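Local coordinates for oligopeptide-binding protein appA (Bacillus subtilis, PDB 1XOC), which binds oligopeptides outside the cell and hands them to an ABC permease that supports sporulation and genetic competence in this bacterium, at residues A[220-225]-A[235-240]; A[21-26]-A[214-219]; A[256-261]-A[492-497]; A[262-267]-A[505-510]. One frame throughout, in Å; residues are numbered along the deposited sequence.

Contact 1. Residues A[220-225]-A[235-240]. With ZN (zinc ion), chain P.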
# COMPACT_ATOMS: atom_id res chain seq x y z
N LYS A 220 -6.19 5.05 -16.65
CA LYS A 220 -7.01 4.18 -17.47
C LYS A 220 -7.03 2.78 -16.88
O LYS A 220 -6.00 2.17 -16.72
CB LYS A 220 -6.49 4.15 -18.90
CG LYS A 220 -7.43 3.43 -19.86
CD LYS A 220 -6.95 3.53 -21.28
CE LYS A 220 -7.94 2.84 -22.22
NZ LYS A 220 -7.44 2.89 -23.60
N VAL A 221 -8.22 2.30 -16.55
CA VAL A 221 -8.35 1.03 -15.88
C VAL A 221 -8.38 -0.11 -16.88
O VAL A 221 -9.28 -0.20 -17.71
CB VAL A 221 -9.60 0.99 -15.00
CG1 VAL A 221 -9.63 -0.27 -14.22
CG2 VAL A 221 -9.63 2.18 -14.07
N ILE A 222 -7.39 -0.98 -16.78
CA ILE A 222 -7.26 -2.11 -17.68
C ILE A 222 -6.94 -3.35 -16.85
O ILE A 222 -5.77 -3.65 -16.64
CB ILE A 222 -6.14 -1.86 -18.72
CG1 ILE A 222 -6.29 -0.48 -19.39
CG2 ILE A 222 -6.13 -2.97 -19.77
CD1 ILE A 222 -5.11 -0.12 -20.25
N PRO A 223 -7.94 -4.08 -16.35
CA PRO A 223 -7.65 -5.20 -15.44
C PRO A 223 -7.24 -6.49 -16.15
O PRO A 223 -7.93 -7.52 -16.09
CB PRO A 223 -8.93 -5.32 -14.64
CG PRO A 223 -9.94 -5.07 -15.66
CD PRO A 223 -9.40 -3.94 -16.53
N ASP A 224 -6.13 -6.37 -16.88
CA ASP A 224 -5.55 -7.40 -17.69
C ASP A 224 -4.19 -6.88 -18.15
O ASP A 224 -4.11 -6.04 -19.03
CB ASP A 224 -6.42 -7.65 -18.91
CG ASP A 224 -5.85 -8.68 -19.83
OD1 ASP A 224 -4.62 -8.91 -19.88
OD2 ASP A 224 -6.67 -9.30 -20.51
N ALA A 225 -3.13 -7.37 -17.52
CA ALA A 225 -1.78 -6.85 -17.76
C ALA A 225 -1.39 -7.03 -19.23
O ALA A 225 -0.70 -6.17 -19.78
CB ALA A 225 -0.78 -7.55 -16.84
N GLY A 235 0.16 2.78 -28.37
CA GLY A 235 0.08 4.20 -28.03
C GLY A 235 -1.22 4.65 -27.40
O GLY A 235 -1.43 5.84 -27.22
N ASP A 236 -2.06 3.70 -27.01
CA ASP A 236 -3.32 4.02 -26.34
C ASP A 236 -3.11 4.37 -24.85
O ASP A 236 -3.92 5.06 -24.26
CB ASP A 236 -4.30 2.86 -26.51
CG ASP A 236 -4.72 2.68 -27.95
OD1 ASP A 236 -5.08 3.70 -28.56
OD2 ASP A 236 -4.64 1.54 -28.48
N ILE A 237 -2.03 3.85 -24.26
CA ILE A 237 -1.50 4.36 -23.00
C ILE A 237 -0.03 4.67 -23.25
O ILE A 237 0.58 4.13 -24.19
CB ILE A 237 -1.67 3.37 -21.81
CG1 ILE A 237 -0.88 2.08 -21.99
CG2 ILE A 237 -3.15 3.06 -21.60
CD1 ILE A 237 -0.93 1.13 -20.78
N ASN A 238 0.53 5.52 -22.40
CA ASN A 238 1.93 5.90 -22.56
C ASN A 238 2.72 5.88 -21.27
O ASN A 238 3.89 6.33 -21.27
CB ASN A 238 2.05 7.25 -23.29
CG ASN A 238 1.31 8.37 -22.60
OD1 ASN A 238 1.04 8.33 -21.43
ND2 ASN A 238 1.01 9.41 -23.36
N PHE A 239 2.16 5.32 -20.20
CA PHE A 239 2.88 5.16 -18.93
C PHE A 239 2.34 3.91 -18.24
O PHE A 239 1.12 3.77 -18.07
CB PHE A 239 2.70 6.40 -18.06
CG PHE A 239 3.62 6.46 -16.86
CD1 PHE A 239 3.30 5.76 -15.69
CD2 PHE A 239 4.81 7.18 -16.90
CE1 PHE A 239 4.12 5.81 -14.58
CE2 PHE A 239 5.68 7.23 -15.79
CZ PHE A 239 5.35 6.52 -14.63
N PHE A 240 3.23 2.98 -17.88
CA PHE A 240 2.79 1.68 -17.36
C PHE A 240 3.93 0.96 -16.66
O PHE A 240 5.06 1.01 -17.13
CB PHE A 240 2.23 0.81 -18.51
CG PHE A 240 1.55 -0.44 -18.04
CD1 PHE A 240 0.51 -0.36 -17.14
CD2 PHE A 240 2.00 -1.68 -18.41
CE1 PHE A 240 -0.11 -1.52 -16.68
CE2 PHE A 240 1.38 -2.86 -17.92
CZ PHE A 240 0.36 -2.76 -17.07
ZN ZN P . -5.97 -10.80 -21.89
O HOH W 1 -6.64 5.32 -24.47
O HOH W 2 -4.68 -12.19 -20.89

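Contact 2. Residues A[21-26]-A[214-219]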
# COMPACT_ATOMS: atom_id res chain seq x y z
N GLY A 21 2.47 21.35 -21.89
CA GLY A 21 1.67 20.64 -22.86
C GLY A 21 1.71 19.13 -22.74
O GLY A 21 2.58 18.55 -22.09
N GLY A 22 0.71 18.50 -23.34
CA GLY A 22 0.67 17.06 -23.45
C GLY A 22 -0.28 16.39 -22.48
O GLY A 22 -0.77 16.97 -21.51
N ASP A 23 -0.52 15.12 -22.78
CA ASP A 23 -1.48 14.32 -22.06
C ASP A 23 -0.82 12.98 -21.69
O ASP A 23 -0.25 12.28 -22.54
CB ASP A 23 -2.73 14.15 -22.92
CG ASP A 23 -3.32 15.48 -23.37
OD1 ASP A 23 -3.96 16.18 -22.56
OD2 ASP A 23 -3.14 15.86 -24.56
N LEU A 24 -0.83 12.65 -20.41
CA LEU A 24 -0.28 11.37 -19.99
C LEU A 24 -1.46 10.44 -19.76
O LEU A 24 -2.45 10.82 -19.15
CB LEU A 24 0.58 11.50 -18.74
CG LEU A 24 1.56 10.36 -18.49
CD1 LEU A 24 2.76 10.49 -19.39
CD2 LEU A 24 1.94 10.35 -17.06
N VAL A 25 -1.34 9.22 -20.27
CA VAL A 25 -2.35 8.20 -20.06
C VAL A 25 -1.66 7.03 -19.38
O VAL A 25 -0.88 6.30 -19.99
CB VAL A 25 -3.06 7.77 -21.35
CG1 VAL A 25 -4.14 6.72 -21.04
CG2 VAL A 25 -3.66 8.98 -22.07
N VAL A 26 -1.97 6.89 -18.10
CA VAL A 26 -1.37 5.91 -17.18
C VAL A 26 -2.27 4.68 -17.16
O VAL A 26 -3.47 4.75 -16.86
CB VAL A 26 -1.27 6.49 -15.75
CG1 VAL A 26 -0.71 5.50 -14.73
CG2 VAL A 26 -0.45 7.78 -15.79
N LEU A 214 2.12 19.10 -17.82
CA LEU A 214 1.15 18.25 -18.51
C LEU A 214 -0.24 18.85 -18.40
O LEU A 214 -0.61 19.36 -17.36
CB LEU A 214 1.15 16.80 -17.92
CG LEU A 214 2.46 16.05 -18.16
CD1 LEU A 214 2.61 14.84 -17.23
CD2 LEU A 214 2.53 15.59 -19.62
N ASP A 215 -0.99 18.82 -19.50
CA ASP A 215 -2.33 19.38 -19.55
C ASP A 215 -3.35 18.49 -18.85
O ASP A 215 -4.24 19.00 -18.15
CB ASP A 215 -2.77 19.63 -20.97
CG ASP A 215 -1.97 20.73 -21.66
OD1 ASP A 215 -1.56 21.71 -21.02
OD2 ASP A 215 -1.75 20.60 -22.88
N THR A 216 -3.24 17.18 -19.08
CA THR A 216 -4.11 16.20 -18.46
C THR A 216 -3.38 14.92 -18.07
O THR A 216 -2.34 14.59 -18.63
CB THR A 216 -5.28 15.79 -19.40
OG1 THR A 216 -4.78 15.06 -20.53
CG2 THR A 216 -6.03 16.98 -19.91
N VAL A 217 -3.92 14.24 -17.07
CA VAL A 217 -3.51 12.90 -16.71
C VAL A 217 -4.74 12.02 -16.67
O VAL A 217 -5.71 12.33 -16.00
CB VAL A 217 -2.84 12.87 -15.34
CG1 VAL A 217 -2.50 11.45 -14.95
CG2 VAL A 217 -1.62 13.71 -15.34
N THR A 218 -4.69 10.91 -17.39
CA THR A 218 -5.78 9.96 -17.42
C THR A 218 -5.32 8.65 -16.81
O THR A 218 -4.29 8.13 -17.18
CB THR A 218 -6.21 9.73 -18.87
OG1 THR A 218 -6.67 10.95 -19.44
CG2 THR A 218 -7.40 8.81 -18.93
N TYR A 219 -6.08 8.14 -15.86
CA TYR A 219 -5.77 6.89 -15.18
C TYR A 219 -6.72 5.87 -15.77
O TYR A 219 -7.87 5.85 -15.44
CB TYR A 219 -6.03 7.05 -13.68
CG TYR A 219 -5.38 6.08 -12.72
CD1 TYR A 219 -6.09 5.05 -12.16
CD2 TYR A 219 -4.07 6.25 -12.31
CE1 TYR A 219 -5.53 4.19 -11.26
CE2 TYR A 219 -3.50 5.39 -11.41
CZ TYR A 219 -4.23 4.37 -10.88
OH TYR A 219 -3.67 3.51 -9.98
O HOH W 3 -2.24 18.66 -24.80
O HOH W 4 -4.55 12.31 -20.38

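Contact 3. Residues A[256-261]-A[492-497]. With ZN (zinc ion), chain E.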
# COMPACT_ATOMS: atom_id res chain seq x y z
N LEU A 256 9.27 5.01 -26.45
CA LEU A 256 9.26 4.73 -24.99
C LEU A 256 10.63 4.40 -24.43
O LEU A 256 11.51 3.93 -25.13
CB LEU A 256 8.30 3.57 -24.65
CG LEU A 256 6.80 3.79 -24.92
CD1 LEU A 256 6.02 2.47 -24.89
CD2 LEU A 256 6.18 4.78 -23.96
N LYS A 257 10.80 4.66 -23.13
CA LYS A 257 11.96 4.26 -22.36
C LYS A 257 11.45 3.62 -21.06
O LYS A 257 10.34 3.88 -20.65
CB LYS A 257 12.87 5.44 -22.06
CG LYS A 257 12.25 6.61 -21.31
CD LYS A 257 13.24 7.82 -21.22
CE LYS A 257 12.63 9.07 -20.59
NZ LYS A 257 13.29 10.35 -21.02
N ILE A 258 12.28 2.79 -20.43
CA ILE A 258 11.86 2.05 -19.23
C ILE A 258 12.84 2.30 -18.13
O ILE A 258 14.02 2.10 -18.33
CB ILE A 258 11.76 0.54 -19.51
CG1 ILE A 258 10.83 0.28 -20.69
CG2 ILE A 258 11.24 -0.21 -18.28
CD1 ILE A 258 10.73 -1.17 -21.06
N VAL A 259 12.32 2.74 -16.98
CA VAL A 259 13.14 2.97 -15.79
C VAL A 259 12.83 1.85 -14.79
O VAL A 259 11.67 1.69 -14.42
CB VAL A 259 12.88 4.36 -15.15
CG1 VAL A 259 13.72 4.53 -13.87
CG2 VAL A 259 13.25 5.47 -16.15
N THR A 260 13.86 1.17 -14.30
CA THR A 260 13.72 -0.03 -13.47
C THR A 260 14.47 0.12 -12.13
O THR A 260 15.64 0.55 -12.11
CB THR A 260 14.31 -1.26 -14.19
OG1 THR A 260 13.60 -1.49 -15.43
CG2 THR A 260 14.21 -2.47 -13.33
N ASP A 261 13.80 -0.24 -11.04
CA ASP A 261 14.42 -0.32 -9.71
C ASP A 261 13.53 -1.07 -8.74
O ASP A 261 12.38 -1.44 -9.08
CB ASP A 261 14.73 1.09 -9.18
CG ASP A 261 16.04 1.18 -8.41
OD1 ASP A 261 16.42 0.22 -7.71
OD2 ASP A 261 16.72 2.23 -8.58
N HIS A 492 9.17 -1.67 -13.34
CA HIS A 492 9.69 -1.43 -14.68
C HIS A 492 8.80 -0.40 -15.35
O HIS A 492 7.80 -0.74 -16.00
CB HIS A 492 9.69 -2.73 -15.49
CG HIS A 492 10.50 -3.82 -14.85
ND1 HIS A 492 9.98 -4.66 -13.90
CD2 HIS A 492 11.80 -4.19 -15.01
CE1 HIS A 492 10.90 -5.52 -13.51
NE2 HIS A 492 12.01 -5.25 -14.16
N MET A 493 9.13 0.87 -15.15
CA MET A 493 8.24 1.95 -15.54
C MET A 493 8.52 2.40 -16.97
O MET A 493 9.55 3.03 -17.24
CB MET A 493 8.35 3.11 -14.56
CG MET A 493 8.26 2.69 -13.11
SD MET A 493 6.75 1.78 -12.75
CE MET A 493 5.53 2.98 -13.26
N ALA A 494 7.59 2.07 -17.87
CA ALA A 494 7.63 2.53 -19.25
C ALA A 494 6.99 3.90 -19.37
O ALA A 494 5.94 4.13 -18.80
CB ALA A 494 6.92 1.57 -20.14
N MET A 495 7.64 4.80 -20.12
CA MET A 495 7.20 6.19 -20.23
C MET A 495 7.67 6.74 -21.58
O MET A 495 8.54 6.17 -22.21
CB MET A 495 7.76 7.04 -19.10
CG MET A 495 9.26 7.11 -19.12
SD MET A 495 9.89 7.75 -17.57
CE MET A 495 9.66 6.33 -16.55
N PRO A 496 7.08 7.87 -22.01
CA PRO A 496 7.53 8.42 -23.29
C PRO A 496 9.02 8.73 -23.31
O PRO A 496 9.56 9.20 -22.30
CB PRO A 496 6.69 9.70 -23.41
CG PRO A 496 5.49 9.44 -22.60
CD PRO A 496 6.04 8.69 -21.41
N GLU A 497 9.69 8.48 -24.42
CA GLU A 497 11.16 8.65 -24.45
C GLU A 497 11.55 10.11 -24.24
O GLU A 497 12.65 10.40 -23.75
CB GLU A 497 11.79 8.06 -25.71
CG GLU A 497 11.48 8.76 -27.01
CD GLU A 497 12.10 8.03 -28.20
OE1 GLU A 497 11.77 8.39 -29.36
OE2 GLU A 497 12.92 7.10 -27.97
ZN ZN E . 13.83 -6.15 -13.98

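Contact 4. Residues A[262-267]-A[505-510]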
# COMPACT_ATOMS: atom_id res chain seq x y z
N LEU A 262 14.06 -1.37 -7.56
CA LEU A 262 13.31 -2.05 -6.51
C LEU A 262 12.13 -1.21 -6.04
O LEU A 262 12.26 -0.01 -5.89
CB LEU A 262 14.23 -2.37 -5.33
CG LEU A 262 13.70 -3.32 -4.25
CD1 LEU A 262 13.31 -4.71 -4.73
CD2 LEU A 262 14.79 -3.39 -3.20
N ALA A 263 10.97 -1.86 -5.90
CA ALA A 263 9.77 -1.24 -5.30
C ALA A 263 9.79 -1.31 -3.78
O ALA A 263 10.38 -2.22 -3.20
CB ALA A 263 8.52 -1.92 -5.80
N LEU A 264 9.16 -0.32 -3.11
CA LEU A 264 9.05 -0.35 -1.64
C LEU A 264 7.84 -1.22 -1.26
O LEU A 264 6.78 -0.72 -0.88
CB LEU A 264 8.94 1.07 -1.06
CG LEU A 264 9.08 1.20 0.45
CD1 LEU A 264 10.52 1.07 0.85
CD2 LEU A 264 8.56 2.53 0.91
N SER A 265 8.01 -2.53 -1.36
CA SER A 265 6.87 -3.44 -1.39
C SER A 265 7.35 -4.85 -1.10
O SER A 265 8.55 -5.16 -1.26
CB SER A 265 6.22 -3.40 -2.76
OG SER A 265 5.24 -4.40 -2.88
N TYR A 266 6.41 -5.70 -0.70
CA TYR A 266 6.61 -7.15 -0.83
C TYR A 266 5.26 -7.77 -1.17
O TYR A 266 4.21 -7.20 -0.88
CB TYR A 266 7.28 -7.81 0.40
CG TYR A 266 6.50 -7.71 1.69
CD1 TYR A 266 5.41 -8.55 1.97
CD2 TYR A 266 6.84 -6.78 2.65
CE1 TYR A 266 4.71 -8.45 3.15
CE2 TYR A 266 6.15 -6.66 3.85
CZ TYR A 266 5.07 -7.52 4.08
OH TYR A 266 4.37 -7.40 5.27
N VAL A 267 5.35 -8.96 -1.76
CA VAL A 267 4.18 -9.77 -2.12
C VAL A 267 4.22 -10.98 -1.20
O VAL A 267 5.30 -11.47 -0.85
CB VAL A 267 4.22 -10.13 -3.62
CG1 VAL A 267 3.12 -11.10 -4.00
CG2 VAL A 267 4.12 -8.84 -4.46
N HIS A 505 10.69 7.07 -7.87
CA HIS A 505 10.28 6.99 -6.48
C HIS A 505 9.79 5.57 -6.21
O HIS A 505 8.91 5.05 -6.95
CB HIS A 505 9.19 8.01 -6.20
CG HIS A 505 8.93 8.27 -4.74
ND1 HIS A 505 8.38 7.34 -3.88
CD2 HIS A 505 9.12 9.39 -4.00
CE1 HIS A 505 8.27 7.88 -2.67
NE2 HIS A 505 8.73 9.12 -2.72
N PRO A 506 10.31 4.90 -5.17
CA PRO A 506 10.00 3.48 -4.99
C PRO A 506 8.60 3.14 -4.46
O PRO A 506 8.19 1.95 -4.51
CB PRO A 506 11.10 3.02 -4.03
CG PRO A 506 11.37 4.22 -3.22
CD PRO A 506 11.33 5.36 -4.19
N LYS A 507 7.89 4.16 -4.00
CA LYS A 507 6.55 4.02 -3.46
C LYS A 507 5.45 4.71 -4.28
O LYS A 507 4.36 4.13 -4.51
CB LYS A 507 6.52 4.51 -2.01
CG LYS A 507 5.13 4.30 -1.37
CD LYS A 507 5.07 4.71 0.09
CE LYS A 507 3.62 4.67 0.61
NZ LYS A 507 3.14 3.29 0.79
N ARG A 508 5.70 5.94 -4.70
CA ARG A 508 4.73 6.71 -5.48
C ARG A 508 5.08 6.72 -6.97
O ARG A 508 5.98 7.46 -7.39
CB ARG A 508 4.60 8.14 -4.97
CG ARG A 508 3.94 8.32 -3.65
CD ARG A 508 2.46 8.69 -3.80
NE ARG A 508 1.66 7.63 -4.38
CZ ARG A 508 1.30 6.53 -3.74
NH1 ARG A 508 1.65 6.35 -2.47
NH2 ARG A 508 0.57 5.60 -4.36
N ASP A 509 4.37 5.92 -7.76
CA ASP A 509 4.68 5.77 -9.20
C ASP A 509 4.59 7.08 -9.95
O ASP A 509 5.32 7.29 -10.90
CB ASP A 509 3.76 4.73 -9.88
CG ASP A 509 4.15 3.33 -9.56
OD1 ASP A 509 5.14 3.12 -8.79
OD2 ASP A 509 3.50 2.41 -10.12
N LEU A 510 3.69 7.93 -9.50
CA LEU A 510 3.44 9.22 -10.14
C LEU A 510 4.01 10.36 -9.29
O LEU A 510 3.56 11.49 -9.37
CB LEU A 510 1.95 9.41 -10.39
CG LEU A 510 1.28 8.25 -11.17
CD1 LEU A 510 -0.22 8.49 -11.41
CD2 LEU A 510 1.98 8.03 -12.52

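Contact 1. Residues A[220-225]-A[235-240]
Lys-220 lays its aliphatic stem obliquely over the branch methyl of Ile-237, CD lying 3.8 Å from Ile-237 CG2. With CG anti to the backbone N (chi1 -171°) and every later torsion extended, the chain passes that methyl and carries its ammonium out to Asp-236. There one water joins the two segments: Lys-220 NZ gives it a hydrogen bond of 2.7 Å, and it gives one of 2.7 Å to Asp-236 O. Asp-236 turns its carboxylate away, its OD1 5.6 Å from Lys-220 NZ, so any attraction between the charges would act without contact. Ile-222 and Ile-237 reach toward each other tip to tip, Ile-222 CD1 lying 4.0 Å from that same Ile-237 CG2. Phe-240 approaches Ala-225, its CE2 4.3 Å from Ala-225 O.

Asp-224 marks the start of helix 225-234: its OD1 caps Ala-227 N while Asp-224 OD2 binds a zinc ion at 2.2 Å, which also holds a water. Gly-235 closes that helix in a Schellman motif. The contact joins the end of strand 216-221 to the loop after helix 225-234, with Gln-231 of the helix touching both Ile-222 and Ile-237, and Val-25 of strand 23-28 packed on Lys-220 and Ile-237.

Contact 2. Residues A[21-26]-A[214-219]
Leu-214 packs its side chain against the two glycines that lead into strand 23-26, its CD2 3.9 Å from Gly-21 O and CD1 near Leu-24 CB. From Thr-216 and Asp-23 onward the two segments run as neighbouring parallel strands, 13° apart in direction, in a four-stranded mixed sheet in which 23-28 is an outermost strand. Asp-215 sends its backbone N to Gly-22 O (2.7 Å), and its OD2 takes Gly-22 N from well above the carboxylate plane; OD1 forms a salt bridge with Arg-211. Water 3 donates to both Asp-215 OD2 and Asp-23 OD2, lying between two like-charged groups whose repulsion it may soften. Thr-216 O accepts Leu-24 N at 3.0 Å, and Thr-216 OG1, held between its backbone N and carbonyl carbon (chi1 67°), donates a very short bond of 2.5 Å to Asp-23 OD1. Val-217, on the side of the sheet shared with Leu-24, Val-26 and Tyr-219, puts CG1 near Val-26 CG2, and Met-51 of helix 43-52 packs against it. Thr-218 continues the alternation, its N reaching Leu-24 O and its O receiving Val-26 N at 2.8 Å. One water donates to Leu-24 O and Thr-216 OG1 and also hydrogen-bonds Thr-218 OG1. Tyr-219, whose hydroxyl bonds Asp-47, sets CD2 4.2 Å from Val-26 CG1.

Contact 3. Residues A[256-261]-A[492-497]
Backbone hydrogen bonds join Lys-257 to Met-495 and Val-259 to Met-493, each pair bonded in both directions. Lys-257 N meets Met-495 O at 2.9 Å and Val-259 N meets Met-493 O at 2.8 Å. Between them, Ile-258 and Ala-494 form a non-hydrogen-bonded pair, where CA-H...O contacts fill in: Ile-258 CA lies 3.2 Å from Met-493 O.

One side chain adds a polar link. The extended chain of Lys-257 rests CG on Met-495 CG and ends with its NZ 2.8 Å from Glu-497 O, standing above that carbonyl's plane; Leu-499 O is a second acceptor for the ammonium.

Apolar contacts differ on the two faces. Beside Lys-257, Met-495 bends at its last torsion (chi3 76°), which swings CE to 3.7 Å from Val-259 CG2. On the opposite face Ile-258 rests CG1 on Ala-494 CB, and its CG2 reaches back to the backbone of His-492. Leu-256, at the end of the pairing, folds CD2 against the Met-495 carbonyl.

Metal binding takes the far end. Thr-260 sets OG1 and CG2 against the His-492 ring, Thr-260 OG1 lying 3.3 Å from His-492 CD2 and the methyl near NE2. His-492 NE2 binds a zinc ion at 2.0 Å, and Asp-304 is the other protein ligand seen at this metal. The whole is a two-stranded antiparallel pairing at 156° between the strand directions, part of a large mixed sheet of this solute-binding fold, with a zinc site of His-492 and Asp-304 at one end.

Contact 4. Residues A[262-267]-A[505-510]
Pro-506 sets its ring atom CB against the backbone of Leu-262 to Leu-264, Pro-506 CB lying 3.7 Å from Leu-262 O and 4.2 Å from Leu-264 CB. Next to it the imidazole of His-505 carries Arg-508 CB over one face, 4.0 Å above the plane and offset toward the rim, while Lys-507 N comes to its edge in plane and bonds His-505 ND1 at 3.2 Å. With NE2 bound to Thr-59 O, the ring is gripped at both nitrogens. The contact joins an inverse gamma turn centred on Leu-264, just ahead of strand 265-271, to the loop between strands 499-500 and 517-518, both segments lining the peptide-binding site of this solute-binding protein.

Leu-264 points its side chain at the loop: CG is anti to the backbone N (chi1 -169°), and its CD2 lies against the stem of Lys-507, 4.1 Å from Lys-507 CB. Lys-507 bends at its last torsion; its NZ is bound by Ser-420 OG and Leu-421 O and hydrogen-bonds the backbone of the bound peptide. Ala-263, Ser-265 and Val-267 each pack on an aromatic side chain of that peptide. Across the segments the one hydrogen bond runs from Leu-264 N to Pro-506 O, 2.8 Å long and nearly straight at 174°, with the donor standing above the carbonyl plane.

Contacts 1 and 2 share strand 216-221 and are stitched together by Lys-220 N to Val-26 O (2.7 Å) and Asn-238 OD1 to Val-25 N (2.8 Å). Contact 1 then passes to contact 3 through Phe-240 O and Ala-494 N, 2.8 Å apart, so the segment 235-240 bridges two sheets. Phe-239 is the apolar hub: its CE1 meets Met-493 CE of contact 3 at 3.4 Å and Leu-510 CD2 of contact 4 at 3.7 Å. Contacts 3 and 4 lie about 14 Å apart between centres, on strands that follow each other in the chain. Of the four, contact 4 is nearest the chain's centre and reaches the bound peptide.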